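Local atomic coordinates of UPF0045 protein MJ1052 (Methanocaldococcus jannaschii, PDB entry 2EPI), a protein that is of unknown function but may bind thiamine or a related small molecule. Residues Ala20-Ser23 and Lys24-Lys28; Asn88-Glu91 and Arg92-Ala96. One frame throughout, in Å; residues are numbered along the deposited sequence.

Interaction 1. Residues Ala20-Ser23 and Lys24-Lys28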
# COMPACT_ATOMS: atom_id res chain seq x y z
N ALA A 20 10.84 19.62 7.32
CA ALA A 20 10.17 19.41 6.05
C ALA A 20 11.15 19.00 4.95
O ALA A 20 11.77 19.86 4.31
CB ALA A 20 9.43 20.68 5.64
N SER A 21 11.27 17.69 4.75
CA SER A 21 12.15 17.09 3.74
C SER A 21 12.67 15.76 4.27
O SER A 21 13.14 15.67 5.40
CB SER A 21 13.33 18.00 3.40
OG SER A 21 14.10 17.45 2.34
N VAL A 22 12.59 14.72 3.45
CA VAL A 22 13.07 13.40 3.84
C VAL A 22 13.90 12.76 2.74
O VAL A 22 14.31 11.60 2.85
CB VAL A 22 11.88 12.46 4.17
CG1 VAL A 22 11.01 13.09 5.24
CG2 VAL A 22 11.07 12.18 2.91
N SER A 23 14.16 13.53 1.69
CA SER A 23 14.95 13.04 0.56
C SER A 23 16.28 12.46 0.99
O SER A 23 16.78 11.51 0.38
CB SER A 23 15.18 14.18 -0.44
OG SER A 23 15.90 15.24 0.15
N LYS A 24 16.87 13.02 2.04
CA LYS A 24 18.15 12.54 2.53
C LYS A 24 18.07 11.07 2.94
O LYS A 24 18.98 10.29 2.69
CB LYS A 24 18.61 13.39 3.72
CG LYS A 24 20.12 13.52 3.84
CD LYS A 24 20.50 14.59 4.85
CE LYS A 24 21.95 15.04 4.69
NZ LYS A 24 22.93 13.93 4.90
N TYR A 25 16.96 10.70 3.57
CA TYR A 25 16.77 9.32 4.02
C TYR A 25 16.36 8.40 2.87
O TYR A 25 16.73 7.23 2.85
CB TYR A 25 15.72 9.30 5.13
CG TYR A 25 16.07 10.23 6.26
CD1 TYR A 25 17.24 10.06 6.99
CD2 TYR A 25 15.23 11.30 6.59
CE1 TYR A 25 17.59 10.94 8.01
CE2 TYR A 25 15.57 12.18 7.61
CZ TYR A 25 16.75 12.00 8.32
OH TYR A 25 17.09 12.87 9.33
N VAL A 26 15.60 8.95 1.93
CA VAL A 26 15.17 8.18 0.77
C VAL A 26 16.41 7.79 -0.02
O VAL A 26 16.52 6.68 -0.53
CB VAL A 26 14.23 9.03 -0.13
CG1 VAL A 26 13.85 8.25 -1.38
CG2 VAL A 26 12.99 9.43 0.65
N LYS A 27 17.34 8.73 -0.12
CA LYS A 27 18.59 8.50 -0.84
C LYS A 27 19.40 7.41 -0.14
O LYS A 27 19.96 6.53 -0.79
CB LYS A 27 19.40 9.80 -0.88
CG LYS A 27 20.76 9.69 -1.52
CD LYS A 27 21.51 11.01 -1.44
CE LYS A 27 21.71 11.43 0.02
NZ LYS A 27 22.42 12.73 0.15
N LYS A 28 19.44 7.47 1.18
CA LYS A 28 20.17 6.50 1.98
C LYS A 28 19.66 5.08 1.71
O LYS A 28 20.44 4.15 1.54
CB LYS A 28 20.02 6.84 3.46
CG LYS A 28 21.08 6.24 4.37
CD LYS A 28 20.90 6.71 5.80
CE LYS A 28 22.05 6.26 6.70
NZ LYS A 28 21.73 6.43 8.15
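Val22 lays one methyl, CG2, against the CG2 methyl of Val26 one helical turn on, the two carbons 4.0 Å apart, while its CB lies 4.3 Å from Tyr25 CD2, a looser apolar contact. The Val26 methyl CG2 also rests 3.4 Å from Val22 O. With CG1 of Val26 anti to the backbone N (chi1 176°), CG2 is the branch left beside that nitrogen, on the side where the Val22 carbonyl arrives. That carbonyl oxygen takes two backbone donors. Val26 N gives the straighter bond at 3.1 Å, lying in the carbonyl plane, whereas Tyr25 N reaches the same oxygen at 2.9 Å from above the plane with a more bent N-H (131°). One residue on, Lys27 N donates to Ser23 O at 2.9 Å. The lysine chains of Lys24 and Lys27 lead away from this turn. Around it, Pro15 of strand 6-16 touches both Val22 and Tyr25, and Ile97 of the second subunit packs on Ser23 and Val26. The geometry is that of a helix N-terminus: Val22 is the N-cap residue and its carbonyl opens the helix bonding, though a valine has no side-chain acceptor to add a capping bond, and the valine pair adds an i to i+4 apolar contact as helix 23-33 leaves the loop that follows strand 6-16.

Interaction 2. Residues Asn88-Glu91 and Arg92-Ala96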
# COMPACT_ATOMS: atom_id res chain seq x y z
N ASN A 88 9.61 -13.29 -14.15
CA ASN A 88 9.36 -12.20 -13.20
C ASN A 88 10.38 -11.08 -13.37
O ASN A 88 11.26 -10.92 -12.53
CB ASN A 88 9.42 -12.73 -11.77
CG ASN A 88 8.28 -13.69 -11.45
OD1 ASN A 88 7.13 -13.28 -11.31
ND2 ASN A 88 8.60 -14.97 -11.35
N THR A 89 10.27 -10.31 -14.44
CA THR A 89 11.21 -9.22 -14.67
C THR A 89 10.50 -7.90 -14.94
O THR A 89 9.35 -7.88 -15.36
CB THR A 89 12.13 -9.50 -15.87
OG1 THR A 89 11.34 -9.58 -17.07
CG2 THR A 89 12.87 -10.81 -15.68
N ILE A 90 11.21 -6.81 -14.69
CA ILE A 90 10.69 -5.47 -14.92
C ILE A 90 10.47 -5.32 -16.42
O ILE A 90 9.49 -4.73 -16.86
CB ILE A 90 11.70 -4.41 -14.43
CG1 ILE A 90 11.82 -4.50 -12.90
CG2 ILE A 90 11.26 -3.02 -14.87
CD1 ILE A 90 12.87 -3.55 -12.32
N GLU A 91 11.41 -5.86 -17.20
CA GLU A 91 11.35 -5.80 -18.65
C GLU A 91 10.04 -6.37 -19.19
O GLU A 91 9.32 -5.71 -19.93
CB GLU A 91 12.52 -6.57 -19.26
CG GLU A 91 12.60 -6.49 -20.78
CD GLU A 91 13.59 -7.48 -21.36
OE1 GLU A 91 14.73 -7.54 -20.87
OE2 GLU A 91 13.22 -8.19 -22.33
N ARG A 92 9.75 -7.62 -18.84
CA ARG A 92 8.53 -8.26 -19.32
C ARG A 92 7.29 -7.50 -18.88
O ARG A 92 6.34 -7.35 -19.66
CB ARG A 92 8.44 -9.70 -18.82
CG ARG A 92 7.33 -10.49 -19.49
CD ARG A 92 7.07 -11.81 -18.77
NE ARG A 92 6.61 -11.59 -17.41
CZ ARG A 92 5.46 -11.00 -17.09
NH1 ARG A 92 4.64 -10.57 -18.04
NH2 ARG A 92 5.12 -10.84 -15.81
N LYS A 93 7.27 -7.01 -17.65
CA LYS A 93 6.11 -6.27 -17.15
C LYS A 93 5.87 -5.00 -17.97
O LYS A 93 4.74 -4.71 -18.36
CB LYS A 93 6.29 -5.89 -15.68
CG LYS A 93 6.36 -7.08 -14.73
CD LYS A 93 5.96 -6.69 -13.32
CE LYS A 93 4.48 -6.33 -13.25
NZ LYS A 93 4.02 -6.00 -11.88
N LEU A 94 6.94 -4.26 -18.23
CA LEU A 94 6.82 -3.02 -18.98
C LEU A 94 6.50 -3.23 -20.46
O LEU A 94 5.72 -2.48 -21.04
CB LEU A 94 8.10 -2.18 -18.85
CG LEU A 94 8.39 -1.67 -17.44
CD1 LEU A 94 9.67 -0.83 -17.46
CD2 LEU A 94 7.22 -0.84 -16.93
N LYS A 95 7.10 -4.25 -21.07
CA LYS A 95 6.83 -4.51 -22.48
C LYS A 95 5.40 -5.01 -22.66
O LYS A 95 4.76 -4.73 -23.68
CB LYS A 95 7.83 -5.53 -23.03
CG LYS A 95 9.25 -4.98 -23.12
CD LYS A 95 10.21 -5.96 -23.77
CE LYS A 95 11.60 -5.35 -23.87
NZ LYS A 95 12.59 -6.26 -24.51
N ALA A 96 4.90 -5.74 -21.67
CA ALA A 96 3.55 -6.26 -21.71
C ALA A 96 2.56 -5.11 -21.74
O ALA A 96 1.49 -5.20 -22.35
CB ALA A 96 3.29 -7.14 -20.49
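Thr89 caps the first turn of helix 90-96 by turning its hydroxyl onto the backbone of Arg92: Arg92 N donates to Thr89 OG1 at 3.1 Å, with a nearly straight N-H (165°). Placed between its own backbone N and carbonyl carbon (chi1 64°), the hydroxyl also comes 3.4 Å from Arg92 CB, the two side chains crossing at about a right angle. The carbonyl of the same threonine accepts from Lys93 N at 3.2 Å, which gives this one residue two acceptors for the start of the helix. Leu94 N then donates to Ile90 O and Lys95 N to Glu91 O, each nearly in line with the carbonyl. An alanine in place of Thr89 would probably leave Arg92 N without its capping acceptor and the first turn less firmly fixed. On the outer side, Lys95 NZ forms a salt bridge with Glu91 OE2 at 3.0 Å, approaching from above the carboxylate plane (59° out of it); Lys95 CE passes 3.4 Å from Glu91 CG, so the bridge has an aliphatic flank. Ile90 and Leu94 lie side by side and point the same way, CG2 to CD1 at 3.7 Å. Other polar ends find partners beyond the turn: Asn88 OD1 accepts from Arg83 N, Arg92 NE donates to Glu87 O, and Lys93 NZ forms a salt bridge with Asp81 OD2 and a hydrogen bond to Ala44 O of the second subunit. The turn is set against the sheet, since Glu50 of strand 46-50 accepts from Ile90 N, Ile90 packs on Val48 of that strand and Lys93 on Val8 of strand 6-16, while Leu94 meets Asn43 of the second subunit.

Overall arrangement
From the N terminus, strand 6-16 runs into the loop from which interaction 1 starts helix 23-33; the chain then passes through strands 39-43 and 46-50, helix 53-68 and strand 73-83 before interaction 2 starts helix 90-96. The two are in series, neither enclosing nor crossing the other, and each closes only a short local turn. The centres of interactions 1 and 2 are about 29 Å apart, on opposite sides of the chain's centre. Their nearest atoms are about 16 Å apart. Strand 6-16 is touched by both. The second subunit also meets both: its Ile97 packs on 20-28, and its residues 43-45 lie against 88-96.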